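Local atomic coordinates of protein (thiaminase I) (Bacillus subtilis, PDB entry 3THI), a protein that catalyses the breakdown of thiamin, as a transferase that probably replaces its thiazole moiety with a nucleophile. Residues 122-130 / 190-198. Numbering follows the deposited sequence.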
loop_
_atom_site.group_PDB
_atom_site.type_symbol
_atom_site.label_atom_id
_atom_site.label_comp_id
_atom_site.label_asym_id
_atom_site.label_seq_id
_atom_site.Cartn_x
_atom_site.Cartn_y
_atom_site.Cartn_z
ATOM N N ASP A 122 -1.588 -16.054 13.519
ATOM C CA ASP A 122 -0.438 -15.582 12.751
ATOM C C ASP A 122 -0.576 -15.748 11.244
ATOM O O ASP A 122 0.137 -15.090 10.485
ATOM C CB ASP A 122 0.842 -16.276 13.218
ATOM C CG ASP A 122 1.155 -16.008 14.676
ATOM O OD1 ASP A 122 1.045 -14.836 15.109
ATOM O OD2 ASP A 122 1.513 -16.972 15.387
ATOM N N ASN A 123 -1.448 -16.659 10.812
ATOM C CA ASN A 123 -1.674 -16.886 9.384
ATOM C C ASN A 123 -3.149 -17.109 9.088
ATOM O O ASN A 123 -3.958 -17.235 10.018
ATOM C CB ASN A 123 -0.805 -18.032 8.848
ATOM C CG ASN A 123 -1.083 -19.351 9.522
ATOM O OD1 ASN A 123 -2.086 -19.993 9.248
ATOM N ND2 ASN A 123 -0.180 -19.773 10.396
ATOM N N ILE A 124 -3.496 -17.156 7.799
ATOM C CA ILE A 124 -4.893 -17.317 7.380
ATOM C C ILE A 124 -5.539 -18.662 7.735
ATOM O O ILE A 124 -6.748 -18.728 7.959
ATOM C CB ILE A 124 -5.092 -17.003 5.864
ATOM C CG1 ILE A 124 -4.245 -17.943 5.000
ATOM C CG2 ILE A 124 -4.756 -15.534 5.581
ATOM C CD1 ILE A 124 -4.571 -17.892 3.525
ATOM N N TYR A 125 -4.733 -19.720 7.802
ATOM C CA TYR A 125 -5.238 -21.042 8.156
ATOM C C TYR A 125 -5.566 -21.096 9.642
ATOM O O TYR A 125 -6.518 -21.756 10.052
ATOM C CB TYR A 125 -4.244 -22.129 7.748
ATOM C CG TYR A 125 -4.062 -22.203 6.244
ATOM C CD1 TYR A 125 -5.006 -22.851 5.441
ATOM C CD2 TYR A 125 -2.978 -21.575 5.615
ATOM C CE1 TYR A 125 -4.884 -22.866 4.049
ATOM C CE2 TYR A 125 -2.848 -21.589 4.219
ATOM C CZ TYR A 125 -3.811 -22.236 3.445
ATOM O OH TYR A 125 -3.714 -22.246 2.067
ATOM N N GLU A 126 -4.791 -20.384 10.448
ATOM C CA GLU A 126 -5.057 -20.314 11.883
ATOM C C GLU A 126 -6.294 -19.430 12.072
ATOM O O GLU A 126 -7.083 -19.638 12.998
ATOM C CB GLU A 126 -3.867 -19.709 12.632
ATOM C CG GLU A 126 -2.683 -20.649 12.829
ATOM C CD GLU A 126 -1.477 -19.943 13.430
ATOM O OE1 GLU A 126 -1.520 -18.701 13.548
ATOM O OE2 GLU A 126 -0.479 -20.616 13.774
ATOM N N LEU A 127 -6.469 -18.463 11.167
ATOM C CA LEU A 127 -7.617 -17.560 11.206
ATOM C C LEU A 127 -8.879 -18.370 10.905
ATOM O O LEU A 127 -9.905 -18.191 11.550
ATOM C CB LEU A 127 -7.467 -16.455 10.151
ATOM C CG LEU A 127 -7.987 -15.033 10.412
ATOM C CD1 LEU A 127 -8.336 -14.379 9.073
ATOM C CD2 LEU A 127 -9.183 -15.018 11.349
ATOM N N TYR A 128 -8.789 -19.256 9.916
ATOM C CA TYR A 128 -9.916 -20.097 9.535
ATOM C C TYR A 128 -10.380 -21.012 10.672
ATOM O O TYR A 128 -11.581 -21.242 10.835
ATOM C CB TYR A 128 -9.582 -20.943 8.303
ATOM C CG TYR A 128 -10.734 -21.824 7.881
ATOM C CD1 TYR A 128 -11.803 -21.302 7.153
ATOM C CD2 TYR A 128 -10.784 -23.160 8.256
ATOM C CE1 TYR A 128 -12.896 -22.090 6.813
ATOM C CE2 TYR A 128 -11.876 -23.959 7.924
ATOM C CZ TYR A 128 -12.931 -23.418 7.205
ATOM O OH TYR A 128 -14.030 -24.196 6.909
ATOM N N LYS A 129 -9.435 -21.554 11.437
ATOM C CA LYS A 129 -9.778 -22.431 12.554
ATOM C C LYS A 129 -10.556 -21.682 13.640
ATOM O O LYS A 129 -11.255 -22.297 14.436
ATOM C CB LYS A 129 -8.513 -23.058 13.154
ATOM C CG LYS A 129 -7.879 -24.100 12.241
ATOM C CD LYS A 129 -6.697 -24.813 12.886
ATOM C CE LYS A 129 -6.017 -25.735 11.879
ATOM N NZ LYS A 129 -4.759 -26.337 12.412
ATOM N N LYS A 130 -10.439 -20.355 13.642
ATOM C CA LYS A 130 -11.101 -19.498 14.619
ATOM C C LYS A 130 -12.433 -18.943 14.157
ATOM O O LYS A 130 -13.412 -18.982 14.892
ATOM C CB LYS A 130 -10.181 -18.342 15.016
ATOM C CG LYS A 130 -8.933 -18.794 15.746
ATOM C CD LYS A 130 -9.266 -19.548 17.027
ATOM C CE LYS A 130 -8.002 -20.120 17.654
ATOM N NZ LYS A 130 -8.265 -20.682 19.012
ATOM N N ARG A 190 -5.620 -21.896 -3.169
ATOM C CA ARG A 190 -6.309 -22.408 -1.986
ATOM C C ARG A 190 -6.302 -21.353 -0.890
ATOM O O ARG A 190 -7.249 -21.242 -0.113
ATOM C CB ARG A 190 -5.668 -23.705 -1.490
ATOM C CG ARG A 190 -6.172 -24.942 -2.224
ATOM C CD ARG A 190 -5.601 -26.227 -1.634
ATOM N NE ARG A 190 -4.232 -26.507 -2.073
ATOM C CZ ARG A 190 -3.246 -26.893 -1.264
ATOM N NH1 ARG A 190 -3.459 -27.039 0.039
ATOM N NH2 ARG A 190 -2.055 -27.188 -1.766
ATOM N N GLY A 191 -5.216 -20.591 -0.837
ATOM C CA GLY A 191 -5.097 -19.529 0.139
ATOM C C GLY A 191 -6.107 -18.433 -0.146
ATOM O O GLY A 191 -6.840 -18.017 0.751
ATOM N N LEU A 192 -6.195 -18.005 -1.404
ATOM C CA LEU A 192 -7.126 -16.941 -1.780
ATOM C C LEU A 192 -8.583 -17.380 -1.618
ATOM O O LEU A 192 -9.431 -16.587 -1.220
ATOM C CB LEU A 192 -6.846 -16.448 -3.205
ATOM C CG LEU A 192 -5.453 -15.872 -3.498
ATOM C CD1 LEU A 192 -5.344 -15.486 -4.958
ATOM C CD2 LEU A 192 -5.177 -14.664 -2.609
ATOM N N ARG A 193 -8.861 -18.647 -1.915
ATOM C CA ARG A 193 -10.206 -19.190 -1.767
ATOM C C ARG A 193 -10.575 -19.237 -0.306
ATOM O O ARG A 193 -11.708 -18.945 0.051
ATOM C CB ARG A 193 -10.307 -20.607 -2.324
ATOM C CG ARG A 193 -10.321 -20.656 -3.816
ATOM C CD ARG A 193 -10.524 -22.057 -4.322
ATOM N NE ARG A 193 -11.238 -21.966 -5.578
ATOM C CZ ARG A 193 -12.470 -22.418 -5.766
ATOM N NH1 ARG A 193 -13.115 -23.016 -4.775
ATOM N NH2 ARG A 193 -13.075 -22.214 -6.927
ATOM N N LEU A 194 -9.618 -19.623 0.537
ATOM C CA LEU A 194 -9.862 -19.707 1.971
ATOM C C LEU A 194 -10.330 -18.341 2.492
ATOM O O LEU A 194 -11.261 -18.262 3.297
ATOM C CB LEU A 194 -8.597 -20.144 2.705
ATOM C CG LEU A 194 -8.843 -20.471 4.174
ATOM C CD1 LEU A 194 -9.825 -21.624 4.273
ATOM C CD2 LEU A 194 -7.551 -20.794 4.870
ATOM N N LEU A 195 -9.698 -17.276 1.994
ATOM C CA LEU A 195 -10.034 -15.911 2.371
ATOM C C LEU A 195 -11.446 -15.564 1.926
ATOM O O LEU A 195 -12.201 -14.951 2.673
ATOM C CB LEU A 195 -9.059 -14.934 1.730
ATOM C CG LEU A 195 -7.652 -14.870 2.290
ATOM C CD1 LEU A 195 -6.780 -14.088 1.341
ATOM C CD2 LEU A 195 -7.677 -14.244 3.681
ATOM N N ILE A 196 -11.770 -15.919 0.686
ATOM C CA ILE A 196 -13.092 -15.676 0.121
ATOM C C ILE A 196 -14.117 -16.482 0.916
ATOM O O ILE A 196 -15.206 -16.000 1.233
ATOM C CB ILE A 196 -13.120 -16.080 -1.367
ATOM C CG1 ILE A 196 -12.276 -15.091 -2.182
ATOM C CG2 ILE A 196 -14.548 -16.167 -1.877
ATOM C CD1 ILE A 196 -11.926 -15.568 -3.587
ATOM N N ASN A 197 -13.733 -17.702 1.266
ATOM C CA ASN A 197 -14.597 -18.576 2.041
ATOM C C ASN A 197 -14.923 -17.963 3.413
ATOM O O ASN A 197 -16.052 -18.086 3.916
ATOM C CB ASN A 197 -13.924 -19.938 2.228
ATOM C CG ASN A 197 -14.859 -20.958 2.829
ATOM O OD1 ASN A 197 -15.911 -21.265 2.258
ATOM N ND2 ASN A 197 -14.501 -21.466 3.992
ATOM N N MET A 198 -13.933 -17.309 4.014
ATOM C CA MET A 198 -14.119 -16.680 5.321
ATOM C C MET A 198 -14.920 -15.375 5.272
ATOM O O MET A 198 -15.712 -15.080 6.173
ATOM C CB MET A 198 -12.762 -16.429 5.993
ATOM C CG MET A 198 -12.003 -17.712 6.349
ATOM S SD MET A 198 -10.580 -17.406 7.413
ATOM C CE MET A 198 -9.222 -17.212 6.167
#
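Y128 OH and N197 ND2, one from each helix, both hydrogen-bond to T133 OG1. No direct hydrogen bond joins the two segments, so this shared partner gives an indirect polar link. The amide also lies against the ring: N197 ND2 approaches Y128 CE1 obliquely at 3.3 Å. With CG anti to the backbone N (chi1 -180°), Y128 swings its ring across L194, whose CD1 makes a CH-pi contact 4.0 Å from the ring centroid and 30° off its normal. M198 takes the ring edge instead; its CG lies in the ring plane, 3.7 Å from Y128 CD1, and its SD completes a Met-aromatic contact there. Replacing Y128 by alanine removes the ring and hydroxyl, and would probably open a gap beside L194 and M198 and cost T133 a hydrogen-bond partner.

The other methyl of L194 serves a second aromatic: CD2 packs 3.3 Å from Y125 CD1, so the leucine branches between two tyrosines, while Y125 OH reaches the backbone of G191. I124 is the knob, seated among G191, L194, L195 and M198. Its CD1 extends to G191 O at 3.6 Å, and its CG2 meets L195 CD2 at 3.7 Å. Behind these residues the helix start is capped by a capping box: E126 N donates to N123 OD1 at 3.0 Å from above the carbonyl plane, and N123 N returns a weak bond to E126 OE1.

The axes of the two short helical segments come within 10.3 Å and run in the same general direction, crossing at 30°. L127 and L195 both also touch I229 of strand 227-231, which places this helix pair, with I124 as a knob in a four-residue hole, against a strand, consistent with the alpha/beta architecture of the periplasmic-binding-protein clan.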